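Local coordinates for D-isomer specific 2-hydroxyacid dehydrogenase family protein (Desulfovibrio vulgaris, PDB 5TX7) that probably catalyses the NAD(P)-dependent interconversion of D-2-hydroxyacids and 2-oxoacids, as other members of its dehydrogenase family do, at residues 194-199 against 221-226. Sequence-based numbering, arbitrary orientation.
Sequences GLDELF and ARRLAS
A single carboxylate oxygen, D196 OD1, draws two arginines of helix 221-225 onto the first turn of helix 195-201, and D196, R222 and R223 form a salt-bridge network. The shorter, straighter bond comes from R223, whose NE meets D196 OD1 at 2.8 Å (158°), nearly along the oxygen's C-O axis and in the guanidinium plane; NH2 adds a weak bond. R222 reaches the same oxygen with NH1 at 3.3 Å, from above the carboxylate plane, while its NH2 bonds weakly to both oxygens. A bend at chi3 (56°) brings this guanidinium round to D196, and arginine suits the place because NH1 and NH2 can both reach the carboxylate.

Alongside the charged cluster lies apolar packing. The extended aliphatic chain of R223 runs over one face of the F199 ring, with CB 4.0 Å from the ring centroid in a CH-pi contact. L195 CD2 sits over one face of the R223 guanidinium, toward its rim, 3.8 Å from R223 NH1, which itself bonds to L218 O. F199 also touches V205 of strand 204-207, in the Rossmann-type sheet.

S226 OG donates to a lone pair of R223 O (2.7 Å). A water donates both to this hydroxyl and to D196 O, linking the two segments.

Two guanidinium groups gathered on one carboxylate would be expected to repel each other; the shared negative charge probably offsets this and D196 probably stays ionised, pinning two peripheral helices of the NAD-binding domain together at its surface.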
loop_
_atom_site.group_PDB
_atom_site.type_symbol
_atom_site.label_atom_id
_atom_site.label_comp_id
_atom_site.label_asym_id
_atom_site.label_seq_id
_atom_site.Cartn_x
_atom_site.Cartn_y
_atom_site.Cartn_z
ATOM N N GLY A 194 -16.962 6.938 21.254
ATOM C CA GLY A 194 -17.040 8.381 21.154
ATOM C C GLY A 194 -15.790 8.947 20.507
ATOM O O GLY A 194 -14.756 8.303 20.461
ATOM N N LEU A 195 -15.885 10.169 20.025
ATOM C CA LEU A 195 -14.775 10.812 19.317
ATOM C C LEU A 195 -13.514 11.008 20.177
ATOM O O LEU A 195 -12.419 10.761 19.708
ATOM C CB LEU A 195 -15.236 12.158 18.751
ATOM C CG LEU A 195 -14.348 12.845 17.739
ATOM C CD1 LEU A 195 -13.857 11.883 16.660
ATOM C CD2 LEU A 195 -15.161 13.943 17.043
ATOM N N ASP A 196 -13.674 11.415 21.432
ATOM C CA ASP A 196 -12.518 11.583 22.330
ATOM C C ASP A 196 -11.834 10.257 22.644
ATOM O O ASP A 196 -10.608 10.189 22.584
ATOM C CB ASP A 196 -12.883 12.412 23.587
ATOM C CG ASP A 196 -13.158 13.899 23.255
ATOM O OD1 ASP A 196 -12.685 14.413 22.211
ATOM O OD2 ASP A 196 -13.844 14.595 24.032
ATOM N N GLU A 197 -12.616 9.211 22.914
ATOM C CA GLU A 197 -12.118 7.852 23.135
ATOM C C GLU A 197 -11.360 7.290 21.925
ATOM O O GLU A 197 -10.376 6.556 22.089
ATOM C CB GLU A 197 -13.303 6.940 23.486
ATOM C CG GLU A 197 -12.972 5.520 23.937
ATOM C CD GLU A 197 -14.230 4.685 24.223
ATOM O OE1 GLU A 197 -15.356 5.262 24.374
ATOM O OE2 GLU A 197 -14.091 3.435 24.288
ATOM N N LEU A 198 -11.817 7.637 20.722
ATOM C CA LEU A 198 -11.147 7.224 19.485
ATOM C C LEU A 198 -9.716 7.730 19.482
ATOM O O LEU A 198 -8.809 6.941 19.264
ATOM C CB LEU A 198 -11.888 7.708 18.236
ATOM C CG LEU A 198 -11.418 7.195 16.856
ATOM C CD1 LEU A 198 -12.566 7.157 15.859
ATOM C CD2 LEU A 198 -10.292 8.005 16.239
ATOM N N PHE A 199 -9.515 9.019 19.750
ATOM C CA PHE A 199 -8.144 9.589 19.757
ATOM C C PHE A 199 -7.211 9.056 20.847
ATOM O O PHE A 199 -6.010 8.925 20.586
ATOM C CB PHE A 199 -8.168 11.124 19.775
ATOM C CG PHE A 199 -8.485 11.713 18.440
ATOM C CD1 PHE A 199 -9.805 11.923 18.066
ATOM C CD2 PHE A 199 -7.475 11.984 17.527
ATOM C CE1 PHE A 199 -10.120 12.428 16.822
ATOM C CE2 PHE A 199 -7.781 12.516 16.295
ATOM C CZ PHE A 199 -9.107 12.725 15.937
ATOM N N ALA A 221 -5.381 20.610 18.673
ATOM C CA ALA A 221 -4.290 20.433 19.632
ATOM C C ALA A 221 -4.632 19.494 20.779
ATOM O O ALA A 221 -3.783 18.700 21.162
ATOM C CB ALA A 221 -3.830 21.787 20.182
ATOM N N ARG A 222 -5.867 19.578 21.297
ATOM C CA ARG A 222 -6.320 18.776 22.446
ATOM C C ARG A 222 -6.438 17.285 22.152
ATOM O O ARG A 222 -5.981 16.464 22.949
ATOM C CB ARG A 222 -7.672 19.266 22.981
ATOM C CG ARG A 222 -8.145 18.535 24.247
ATOM C CD ARG A 222 -9.545 18.948 24.671
ATOM N NE ARG A 222 -10.511 18.749 23.592
ATOM C CZ ARG A 222 -11.254 17.658 23.384
ATOM N NH1 ARG A 222 -12.063 17.639 22.334
ATOM N NH2 ARG A 222 -11.222 16.602 24.193
ATOM N N ARG A 223 -7.074 16.939 21.030
ATOM C CA ARG A 223 -7.179 15.542 20.625
ATOM C C ARG A 223 -5.824 14.964 20.247
ATOM O O ARG A 223 -5.568 13.782 20.517
ATOM C CB ARG A 223 -8.154 15.375 19.492
ATOM C CG ARG A 223 -9.540 15.134 20.024
ATOM C CD ARG A 223 -10.633 15.597 19.108
ATOM N NE ARG A 223 -11.894 15.687 19.839
ATOM C CZ ARG A 223 -12.984 16.295 19.387
ATOM N NH1 ARG A 223 -12.994 16.865 18.187
ATOM N NH2 ARG A 223 -14.066 16.367 20.133
ATOM N N LEU A 224 -4.972 15.791 19.645
ATOM C CA LEU A 224 -3.593 15.372 19.324
ATOM C C LEU A 224 -2.786 15.071 20.586
ATOM O O LEU A 224 -2.136 14.038 20.663
ATOM C CB LEU A 224 -2.872 16.409 18.467
ATOM C CG LEU A 224 -3.349 16.567 17.014
ATOM C CD1 LEU A 224 -2.743 17.840 16.433
ATOM C CD2 LEU A 224 -2.999 15.348 16.183
ATOM N N ALA A 225 -2.891 15.939 21.592
ATOM C CA ALA A 225 -2.246 15.708 22.895
ATOM C C ALA A 225 -2.716 14.423 23.584
ATOM O O ALA A 225 -1.973 13.829 24.355
ATOM C CB ALA A 225 -2.494 16.885 23.811
ATOM N N SER A 226 -3.953 14.008 23.319
ATOM C CA SER A 226 -4.497 12.768 23.877
ATOM C C SER A 226 -3.948 11.498 23.221
ATOM O O SER A 226 -4.093 10.418 23.772
ATOM C CB SER A 226 -6.042 12.777 23.821
ATOM O OG SER A 226 -6.534 12.366 22.567
HETATM O O HOH W 1 -9.245 12.773 22.820
#